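Local coordinates for protein pantothenate synthetase (Francisella tularensis subsp. tularensis, PDB 3QTT) that probably catalyses the ATP-dependent joining of (R)-pantoate to beta-alanine through a pantoyl-adenylate intermediate, giving pantothenate for cofactor biosynthesis, at residues F58-Q63 / D99-G104; L107-K112 / G130-V135; V134-L139 / K161-D166. All coordinates share one frame; numbering follows the deposited sequence.

Contact 1. Residues F58-Q63 / D99-G104; sequences FVNPTQ and DIYPDG. With PRO (proline), chain D; BAL (beta-alanine), chain F.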
loop_
_atom_site.group_PDB
_atom_site.type_symbol
_atom_site.label_atom_id
_atom_site.label_comp_id
_atom_site.label_asym_id
_atom_site.label_seq_id
_atom_site.Cartn_x
_atom_site.Cartn_y
_atom_site.Cartn_z
ATOM N N PHE A 58 17.885 0.696 7.564
ATOM C CA PHE A 58 17.522 -0.578 6.954
ATOM C C PHE A 58 17.959 -0.607 5.501
ATOM O O PHE A 58 17.542 0.247 4.698
ATOM C CB PHE A 58 16.001 -0.766 7.026
ATOM C CG PHE A 58 15.533 -2.159 6.674
ATOM C CD1 PHE A 58 15.927 -3.260 7.438
ATOM C CD2 PHE A 58 14.671 -2.367 5.613
ATOM C CE1 PHE A 58 15.489 -4.547 7.129
ATOM C CE2 PHE A 58 14.234 -3.653 5.295
ATOM C CZ PHE A 58 14.643 -4.740 6.057
ATOM N N VAL A 59 18.709 -1.625 5.113
ATOM C CA VAL A 59 18.998 -1.746 3.703
ATOM C C VAL A 59 17.902 -2.649 3.191
ATOM O O VAL A 59 17.907 -3.877 3.434
ATOM C CB VAL A 59 20.352 -2.445 3.455
ATOM C CG1 VAL A 59 20.878 -2.124 2.083
ATOM C CG2 VAL A 59 21.312 -2.064 4.505
ATOM N N ASN A 60 16.987 -2.058 2.431
ATOM C CA ASN A 60 15.830 -2.801 1.991
ATOM C C ASN A 60 16.187 -3.619 0.779
ATOM O O ASN A 60 16.490 -3.076 -0.279
ATOM C CB ASN A 60 14.661 -1.870 1.678
ATOM C CG ASN A 60 13.461 -2.616 1.113
ATOM O OD1 ASN A 60 12.784 -2.129 0.206
ATOM N ND2 ASN A 60 13.206 -3.813 1.638
ATOM N N PRO A 61 16.174 -4.933 0.936
ATOM C CA PRO A 61 16.393 -5.866 -0.175
ATOM C C PRO A 61 15.475 -5.653 -1.393
ATOM O O PRO A 61 15.970 -5.744 -2.512
ATOM C CB PRO A 61 16.143 -7.245 0.457
ATOM C CG PRO A 61 15.516 -6.969 1.770
ATOM C CD PRO A 61 16.015 -5.626 2.210
ATOM N N THR A 62 14.190 -5.366 -1.188
ATOM C CA THR A 62 13.229 -5.436 -2.292
ATOM C C THR A 62 13.355 -4.268 -3.262
ATOM O O THR A 62 12.715 -4.249 -4.323
ATOM C CB THR A 62 11.739 -5.576 -1.817
ATOM O OG1 THR A 62 11.226 -4.309 -1.365
ATOM C CG2 THR A 62 11.601 -6.630 -0.719
ATOM N N GLN A 63 14.131 -3.261 -2.881
ATOM C CA GLN A 63 14.360 -2.149 -3.794
ATOM C C GLN A 63 15.680 -2.228 -4.539
ATOM O O GLN A 63 16.006 -1.350 -5.331
ATOM C CB GLN A 63 14.142 -0.803 -3.120
ATOM C CG GLN A 63 15.261 -0.423 -2.253
ATOM C CD GLN A 63 14.859 0.618 -1.289
ATOM O OE1 GLN A 63 13.873 0.468 -0.570
ATOM N NE2 GLN A 63 15.597 1.697 -1.268
ATOM N N ASP A 99 11.809 -8.638 10.492
ATOM C CA ASP A 99 10.811 -7.775 11.141
ATOM C C ASP A 99 10.035 -6.876 10.178
ATOM O O ASP A 99 8.929 -6.440 10.481
ATOM C CB ASP A 99 11.280 -6.947 12.364
ATOM C CG ASP A 99 12.707 -7.203 12.789
ATOM O OD1 ASP A 99 13.562 -7.520 11.949
ATOM O OD2 ASP A 99 12.978 -7.028 13.996
ATOM N N ILE A 100 10.615 -6.540 9.043
ATOM C CA ILE A 100 9.880 -5.720 8.091
ATOM C C ILE A 100 8.940 -6.558 7.221
ATOM O O ILE A 100 7.896 -6.099 6.781
ATOM C CB ILE A 100 10.814 -4.861 7.228
ATOM C CG1 ILE A 100 11.697 -3.971 8.109
ATOM C CG2 ILE A 100 10.014 -4.005 6.355
ATOM C CD1 ILE A 100 10.954 -3.123 9.071
ATOM N N TYR A 101 9.350 -7.792 6.970
ATOM C CA TYR A 101 8.686 -8.683 6.042
ATOM C C TYR A 101 8.541 -10.064 6.649
ATOM O O TYR A 101 9.095 -11.014 6.119
ATOM C CB TYR A 101 9.526 -8.847 4.778
ATOM C CG TYR A 101 9.742 -7.593 3.975
ATOM C CD1 TYR A 101 8.770 -7.144 3.066
ATOM C CD2 TYR A 101 10.932 -6.873 4.092
ATOM C CE1 TYR A 101 8.983 -6.017 2.312
ATOM C CE2 TYR A 101 11.152 -5.736 3.356
ATOM C CZ TYR A 101 10.184 -5.306 2.469
ATOM O OH TYR A 101 10.417 -4.161 1.744
ATOM N N PRO A 102 7.794 -10.181 7.749
ATOM C CA PRO A 102 7.627 -11.466 8.455
ATOM C C PRO A 102 7.255 -12.622 7.512
ATOM O O PRO A 102 7.660 -13.758 7.710
ATOM C CB PRO A 102 6.475 -11.193 9.431
ATOM C CG PRO A 102 5.812 -9.908 8.916
ATOM C CD PRO A 102 6.918 -9.125 8.280
ATOM N N ASP A 103 6.423 -12.321 6.535
ATOM C CA ASP A 103 6.008 -13.270 5.514
ATOM C C ASP A 103 6.704 -13.198 4.155
ATOM O O ASP A 103 6.276 -13.838 3.208
ATOM C CB ASP A 103 4.482 -13.285 5.400
ATOM C CG ASP A 103 3.814 -13.551 6.745
ATOM O OD1 ASP A 103 4.395 -14.281 7.558
ATOM O OD2 ASP A 103 2.723 -13.015 7.007
ATOM N N GLY A 104 7.718 -12.360 4.018
ATOM C CA GLY A 104 8.343 -12.196 2.718
ATOM C C GLY A 104 7.606 -11.050 2.070
ATOM O O GLY A 104 6.782 -10.426 2.726
HETATM N N PRO D . 13.763 6.054 1.350
HETATM C CA PRO D . 14.575 5.170 0.507
HETATM C C PRO D . 14.466 3.729 0.977
HETATM O O PRO D . 15.431 3.129 1.447
HETATM C CB PRO D . 16.002 5.679 0.734
HETATM C CG PRO D . 15.868 6.981 1.417
HETATM C CD PRO D . 14.602 6.923 2.187
HETATM O OXT PRO D . 13.394 3.134 0.906
HETATM N N BAL F . 17.061 5.977 -3.811
HETATM C CB BAL F . 17.762 5.495 -2.650
HETATM C CA BAL F . 17.677 4.031 -2.332
HETATM C C BAL F . 18.459 3.012 -3.132
HETATM O O BAL F . 19.340 3.368 -3.959
HETATM O OXT BAL F . 18.244 1.772 -2.990
#

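Contact 2. Residues L107-K112 / G130-V135; sequences LRIEPK and GMLTVV. With PRO (proline), chain D.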
loop_
_atom_site.group_PDB
_atom_site.type_symbol
_atom_site.label_atom_id
_atom_site.label_comp_id
_atom_site.label_asym_id
_atom_site.label_seq_id
_atom_site.Cartn_x
_atom_site.Cartn_y
_atom_site.Cartn_z
ATOM N N LEU A 107 2.802 -8.366 -0.429
ATOM C CA LEU A 107 1.915 -7.262 -0.713
ATOM C C LEU A 107 2.804 -6.064 -1.006
ATOM O O LEU A 107 3.645 -5.690 -0.191
ATOM C CB LEU A 107 0.973 -6.993 0.462
ATOM C CG LEU A 107 -0.103 -8.037 0.836
ATOM C CD1 LEU A 107 -0.910 -7.608 2.066
ATOM C CD2 LEU A 107 -1.050 -8.442 -0.332
ATOM N N ARG A 108 2.649 -5.488 -2.191
ATOM C CA ARG A 108 3.595 -4.499 -2.662
ATOM C C ARG A 108 2.836 -3.346 -3.240
ATOM O O ARG A 108 1.742 -3.532 -3.780
ATOM C CB ARG A 108 4.468 -5.078 -3.759
ATOM C CG ARG A 108 4.858 -6.501 -3.529
ATOM C CD ARG A 108 5.445 -7.059 -4.778
ATOM N NE ARG A 108 5.887 -8.430 -4.576
ATOM C CZ ARG A 108 6.905 -8.993 -5.225
ATOM N NH1 ARG A 108 7.608 -8.285 -6.113
ATOM N NH2 ARG A 108 7.227 -10.263 -4.973
ATOM N N ILE A 109 3.427 -2.159 -3.110
ATOM C CA ILE A 109 2.960 -0.978 -3.793
ATOM C C ILE A 109 3.503 -1.019 -5.198
ATOM O O ILE A 109 4.704 -1.089 -5.401
ATOM C CB ILE A 109 3.494 0.256 -3.097
ATOM C CG1 ILE A 109 2.994 0.275 -1.659
ATOM C CG2 ILE A 109 3.109 1.541 -3.857
ATOM C CD1 ILE A 109 1.599 0.824 -1.516
ATOM N N GLU A 110 2.617 -0.991 -6.179
ATOM C CA GLU A 110 3.058 -0.931 -7.558
ATOM C C GLU A 110 2.595 0.391 -8.151
ATOM O O GLU A 110 1.390 0.614 -8.281
ATOM C CB GLU A 110 2.511 -2.123 -8.343
ATOM C CG GLU A 110 2.843 -3.481 -7.713
ATOM C CD GLU A 110 4.244 -3.988 -8.023
ATOM O OE1 GLU A 110 5.108 -3.185 -8.435
ATOM O OE2 GLU A 110 4.485 -5.203 -7.854
ATOM N N PRO A 111 3.546 1.299 -8.451
ATOM C CA PRO A 111 3.229 2.591 -9.067
ATOM C C PRO A 111 2.853 2.465 -10.529
ATOM O O PRO A 111 3.625 1.862 -11.267
ATOM C CB PRO A 111 4.553 3.367 -8.968
ATOM C CG PRO A 111 5.585 2.411 -8.548
ATOM C CD PRO A 111 4.994 1.037 -8.472
ATOM N N LYS A 112 1.743 3.060 -10.954
ATOM C CA LYS A 112 1.528 3.301 -12.367
ATOM C C LYS A 112 1.312 4.793 -12.541
ATOM O O LYS A 112 0.216 5.288 -12.303
ATOM C CB LYS A 112 0.262 2.577 -12.814
ATOM C CG LYS A 112 0.171 1.134 -12.353
ATOM C CD LYS A 112 1.109 0.223 -13.135
ATOM C CE LYS A 112 0.679 -1.232 -13.017
ATOM N NZ LYS A 112 1.455 -2.084 -13.942
ATOM N N GLY A 130 9.644 -1.403 -4.452
ATOM C CA GLY A 130 10.253 -1.856 -3.217
ATOM C C GLY A 130 10.415 -0.719 -2.225
ATOM O O GLY A 130 10.115 -0.831 -1.036
HETATM N N MSE A 131 10.864 0.410 -2.738
HETATM C CA MSE A 131 11.070 1.564 -1.901
HETATM C C MSE A 131 9.737 2.053 -1.386
HETATM O O MSE A 131 9.627 2.466 -0.228
HETATM C CB MSE A 131 11.860 2.640 -2.653
HETATM C CG MSE A 131 11.975 3.946 -1.913
HETATM SE SE MSE A 131 10.386 5.066 -2.195
HETATM C CE MSE A 131 10.497 5.319 -4.119
ATOM N N LEU A 132 8.723 2.004 -2.241
ATOM C CA LEU A 132 7.398 2.445 -1.831
ATOM C C LEU A 132 6.798 1.490 -0.802
ATOM O O LEU A 132 6.133 1.912 0.138
ATOM C CB LEU A 132 6.470 2.610 -3.020
ATOM C CG LEU A 132 6.779 3.876 -3.822
ATOM C CD1 LEU A 132 5.869 3.976 -5.031
ATOM C CD2 LEU A 132 6.627 5.112 -2.969
ATOM N N THR A 133 7.058 0.199 -0.970
ATOM C CA THR A 133 6.565 -0.755 -0.012
ATOM C C THR A 133 7.245 -0.535 1.355
ATOM O O THR A 133 6.571 -0.445 2.390
ATOM C CB THR A 133 6.684 -2.210 -0.523
ATOM O OG1 THR A 133 5.752 -2.417 -1.584
ATOM C CG2 THR A 133 6.296 -3.167 0.554
ATOM N N VAL A 134 8.570 -0.424 1.376
ATOM C CA VAL A 134 9.219 -0.262 2.657
ATOM C C VAL A 134 8.861 1.088 3.313
ATOM O O VAL A 134 8.659 1.154 4.531
ATOM C CB VAL A 134 10.749 -0.498 2.586
ATOM C CG1 VAL A 134 11.475 0.747 2.194
ATOM C CG2 VAL A 134 11.273 -0.986 3.939
ATOM N N VAL A 135 8.759 2.150 2.511
ATOM C CA VAL A 135 8.548 3.482 3.071
ATOM C C VAL A 135 7.167 3.561 3.652
ATOM O O VAL A 135 6.952 4.218 4.650
ATOM C CB VAL A 135 8.789 4.651 2.057
ATOM C CG1 VAL A 135 8.217 5.944 2.590
ATOM C CG2 VAL A 135 10.276 4.826 1.772
HETATM N N PRO D . 13.763 6.054 1.350
HETATM C CA PRO D . 14.575 5.170 0.507
HETATM C C PRO D . 14.466 3.729 0.977
HETATM O O PRO D . 15.431 3.129 1.447
HETATM C CB PRO D . 16.002 5.679 0.734
HETATM C CG PRO D . 15.868 6.981 1.417
HETATM C CD PRO D . 14.602 6.923 2.187
HETATM O OXT PRO D . 13.394 3.134 0.906
#

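Contact 3. Residues V134-L139 / K161-D166; sequences VVLKLL and KQLVKD. With PRO (proline), chain D.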
loop_
_atom_site.group_PDB
_atom_site.type_symbol
_atom_site.label_atom_id
_atom_site.label_comp_id
_atom_site.label_asym_id
_atom_site.label_seq_id
_atom_site.Cartn_x
_atom_site.Cartn_y
_atom_site.Cartn_z
ATOM N N VAL A 134 8.570 -0.424 1.376
ATOM C CA VAL A 134 9.219 -0.262 2.657
ATOM C C VAL A 134 8.861 1.088 3.313
ATOM O O VAL A 134 8.659 1.154 4.531
ATOM C CB VAL A 134 10.749 -0.498 2.586
ATOM C CG1 VAL A 134 11.475 0.747 2.194
ATOM C CG2 VAL A 134 11.273 -0.986 3.939
ATOM N N VAL A 135 8.759 2.150 2.511
ATOM C CA VAL A 135 8.548 3.482 3.071
ATOM C C VAL A 135 7.167 3.561 3.652
ATOM O O VAL A 135 6.952 4.218 4.650
ATOM C CB VAL A 135 8.789 4.651 2.057
ATOM C CG1 VAL A 135 8.217 5.944 2.590
ATOM C CG2 VAL A 135 10.276 4.826 1.772
ATOM N N LEU A 136 6.221 2.875 3.033
ATOM C CA LEU A 136 4.899 2.766 3.626
ATOM C C LEU A 136 5.000 2.076 4.967
ATOM O O LEU A 136 4.509 2.595 5.963
ATOM C CB LEU A 136 3.957 1.978 2.734
ATOM C CG LEU A 136 2.527 1.852 3.269
ATOM C CD1 LEU A 136 1.914 3.243 3.576
ATOM C CD2 LEU A 136 1.713 1.118 2.253
ATOM N N LYS A 137 5.652 0.915 4.999
ATOM C CA LYS A 137 5.786 0.164 6.256
ATOM C C LYS A 137 6.507 0.976 7.317
ATOM O O LYS A 137 6.126 0.956 8.485
ATOM C CB LYS A 137 6.515 -1.176 6.067
ATOM C CG LYS A 137 5.693 -2.334 5.498
ATOM C CD LYS A 137 6.614 -3.464 5.067
ATOM C CE LYS A 137 5.858 -4.643 4.493
ATOM N NZ LYS A 137 5.355 -5.584 5.549
ATOM N N LEU A 138 7.553 1.692 6.922
ATOM C CA LEU A 138 8.280 2.491 7.901
ATOM C C LEU A 138 7.392 3.599 8.460
ATOM O O LEU A 138 7.456 3.906 9.636
ATOM C CB LEU A 138 9.592 3.037 7.332
ATOM C CG LEU A 138 10.697 2.005 7.004
ATOM C CD1 LEU A 138 11.871 2.677 6.302
ATOM C CD2 LEU A 138 11.177 1.155 8.232
ATOM N N LEU A 139 6.527 4.163 7.630
ATOM C CA LEU A 139 5.714 5.267 8.094
ATOM C C LEU A 139 4.662 4.790 9.041
ATOM O O LEU A 139 4.315 5.459 10.002
ATOM C CB LEU A 139 5.058 5.989 6.932
ATOM C CG LEU A 139 6.043 6.890 6.230
ATOM C CD1 LEU A 139 5.362 7.540 5.085
ATOM C CD2 LEU A 139 6.618 7.910 7.217
ATOM N N LYS A 161 5.548 11.559 -1.903
ATOM C CA LYS A 161 4.527 12.585 -1.735
ATOM C C LYS A 161 3.144 12.059 -2.132
ATOM O O LYS A 161 2.183 12.225 -1.367
ATOM C CB LYS A 161 4.878 13.868 -2.482
ATOM C CG LYS A 161 5.719 14.851 -1.653
ATOM C CD LYS A 161 6.184 16.019 -2.511
ATOM C CE LYS A 161 6.828 17.133 -1.688
ATOM N NZ LYS A 161 7.397 18.208 -2.565
ATOM N N GLN A 162 3.053 11.414 -3.303
ATOM C CA GLN A 162 1.817 10.787 -3.715
ATOM C C GLN A 162 1.389 9.715 -2.719
ATOM O O GLN A 162 0.241 9.644 -2.344
ATOM C CB GLN A 162 1.936 10.190 -5.111
ATOM C CG GLN A 162 0.610 9.710 -5.671
ATOM C CD GLN A 162 -0.324 10.855 -6.007
ATOM O OE1 GLN A 162 0.105 11.910 -6.491
ATOM N NE2 GLN A 162 -1.612 10.652 -5.760
ATOM N N LEU A 163 2.336 8.912 -2.280
ATOM C CA LEU A 163 2.072 7.832 -1.351
ATOM C C LEU A 163 1.383 8.296 -0.081
ATOM O O LEU A 163 0.384 7.707 0.339
ATOM C CB LEU A 163 3.372 7.126 -0.961
ATOM C CG LEU A 163 3.195 6.063 0.120
ATOM C CD1 LEU A 163 2.832 4.692 -0.495
ATOM C CD2 LEU A 163 4.409 5.968 1.061
ATOM N N VAL A 164 1.938 9.308 0.569
ATOM C CA VAL A 164 1.366 9.756 1.834
ATOM C C VAL A 164 -0.012 10.420 1.632
ATOM O O VAL A 164 -0.891 10.335 2.480
ATOM C CB VAL A 164 2.325 10.706 2.552
ATOM C CG1 VAL A 164 1.577 11.878 3.192
ATOM C CG2 VAL A 164 3.142 9.934 3.564
ATOM N N LYS A 165 -0.183 11.086 0.503
ATOM C CA LYS A 165 -1.463 11.619 0.132
ATOM C C LYS A 165 -2.479 10.472 -0.048
ATOM O O LYS A 165 -3.486 10.402 0.659
ATOM C CB LYS A 165 -1.304 12.461 -1.147
ATOM C CG LYS A 165 -2.552 12.572 -1.998
ATOM C CD LYS A 165 -3.270 13.888 -1.839
ATOM C CE LYS A 165 -2.904 14.900 -2.941
ATOM N NZ LYS A 165 -3.555 14.713 -4.265
ATOM N N ASP A 166 -2.174 9.545 -0.950
ATOM C CA ASP A 166 -3.110 8.507 -1.389
ATOM C C ASP A 166 -3.585 7.550 -0.255
ATOM O O ASP A 166 -4.659 6.935 -0.313
ATOM C CB ASP A 166 -2.436 7.705 -2.501
ATOM C CG ASP A 166 -3.070 7.935 -3.853
ATOM O OD1 ASP A 166 -4.321 7.967 -3.925
ATOM O OD2 ASP A 166 -2.319 8.067 -4.850
HETATM N N PRO D . 13.763 6.054 1.350
HETATM C CA PRO D . 14.575 5.170 0.507
HETATM C C PRO D . 14.466 3.729 0.977
HETATM O O PRO D . 15.431 3.129 1.447
HETATM C CB PRO D . 16.002 5.679 0.734
HETATM C CG PRO D . 15.868 6.981 1.417
HETATM C CD PRO D . 14.602 6.923 2.187
HETATM O OXT PRO D . 13.394 3.134 0.906
#

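Contact 1. Residues F58-Q63 / D99-G104
Phe58 meets Ile100 ring face to aliphatic branch: Ile100 CG1 stands 3.8 Å from the centroid of the Phe58 ring and 18° off its normal, which meets the geometry of a CH-pi contact. The ring arrives there because CG of Phe58 is turned anti to the backbone nitrogen (chi1 -169°), and the two side chains run past each other in opposite directions. At its edge, CE2 of Phe58 approaches CE2 of Tyr101 to 4.2 Å. The other branch of Ile100, CG2, lies over one face of the Tyr101 ring, so this isoleucine serves both aromatics. Asn60 follows, the plane of its side-chain amide nearly parallel to that of the Tyr101 ring, near the hydroxyl. The loop 58-63 leaves strand 52-57 of the parallel, Rossmann-like sheet of the HUP fold, while 99-104 closes helix 97-100 with a type I turn in which Gly104 N bonds to Tyr101 O at 2.8 Å. Thr62 then comes from the opposite direction to the tyrosine: its OG1 donates to Tyr101 OH at 3.2 Å, and its CG2 lies 3.7 Å from Tyr101 CZ, obliquely to the ring. Gln63 instead serves the ligands; its NE2 donates to OXT of the bound beta-alanine at 3.2 Å, almost straight at 172°, and weakly to O of the bound proline.

Contact 2. Residues L107-K112 / G130-V135
Between the two segments the polar link is Ile109 N to Thr133 OG1, a hydrogen bond of 2.8 Å with an N-H...O angle of 164°. Ile109 O also bonds to Ser129 OG, so Ile109 is held to helix 127-142 through both its N-H and its carbonyl. Turning OG1 back beside the threonine's own backbone nitrogen (chi1 -70°) lets the hydroxyl also bond to Ser129 O, one helical turn earlier. OG1 is thus gripped from two directions, receiving the strand N-H and giving its proton to the carbonyl, a pairing that should fix its rotation. The methyl of the same residue, CG2, packs 3.7 Å from Leu107 O.

Apolar contacts fill the rest. Ile109 and Leu132 cross at about a right angle, with Ile109 CG2 3.6 Å from Leu132 CB and 3.9 Å from Leu132 CD1; that CD1 methyl also reaches Pro111 CG at 3.9 Å. Ligand contacts come from other residues of the helix: Val134 CG1 and CG of Met131, present as selenomethionine, each lie 3.3 Å from OXT of the bound proline.

The segment axes approach to 6.7 Å and cross at 127°. Since Leu107 to Pro111 pair antiparallel with a strand of the second subunit, the arrangement is a dimer-interface sheet with a helix packed against it, the helix also lining the ligand pocket.

Contact 3. Residues V134-L139 / K161-D166
Leu163 projects from helix 161-166 toward helix 134-139 and supplies the largest buried surface of this helix-to-helix packing. Both helices pack within the alpha/beta Rossmann-like fold, and helix 154-166 is the connection of the beta-alpha-beta crossover between strands 146-150 and 172-176. Their segment axes are 10.9 Å apart at closest approach and cross at -51°. With its CG anti to the backbone nitrogen (chi1 174°), Leu163 sends one methyl, CD2, across: it lies 4.1 Å from Val135 CG1, 4.4 Å from Leu136 CB and 4.4 Å from Leu139 CD1, a grouping of three residues around one methyl.

Leu136 receives it largely through its backbone and CB, while its side chain also packs on Phe167 of the second subunit. Leu139 CD1 meets Val164 CG2 at 3.6 Å, the side chains crossing at about a right angle; the leucine also touches Phe28 of strand 26-31. Away from this apolar seam, Asp166 OD1 forms a salt bridge with Lys137 of the second subunit. The other oxygen of that carboxylate, Asp166 OD2, accepts from Gln162 NE2 at 2.8 Å and 171°; OD2 lies in the amide plane of Gln162, whereas the N-H comes in from well above the carboxylate plane.

How the contacts relate
Helix 127-142 connects all three contacts. Contacts 2 and 3 share Val134 and Val135 and have centres about 9 Å apart; Ile109 CD1 of contact 2 meets Leu136 CD2 of contact 3 at 3.8 Å, so strand, helix and helix form one apolar block. The centre of contact 1 lies about 11 Å from that of contact 2 and about 15 Å from that of contact 3. It joins the same helix where Tyr101 OH packs 3.8 Å from Val134 CB and, probably by a hydrogen bond, where Lys137 NZ lies 2.9 Å from Ile100 O. Gln63, Met131, Val134 and Val135 together border the bound proline. The nucleotide analogue lies about 8 Å from the shared Val135 side chain.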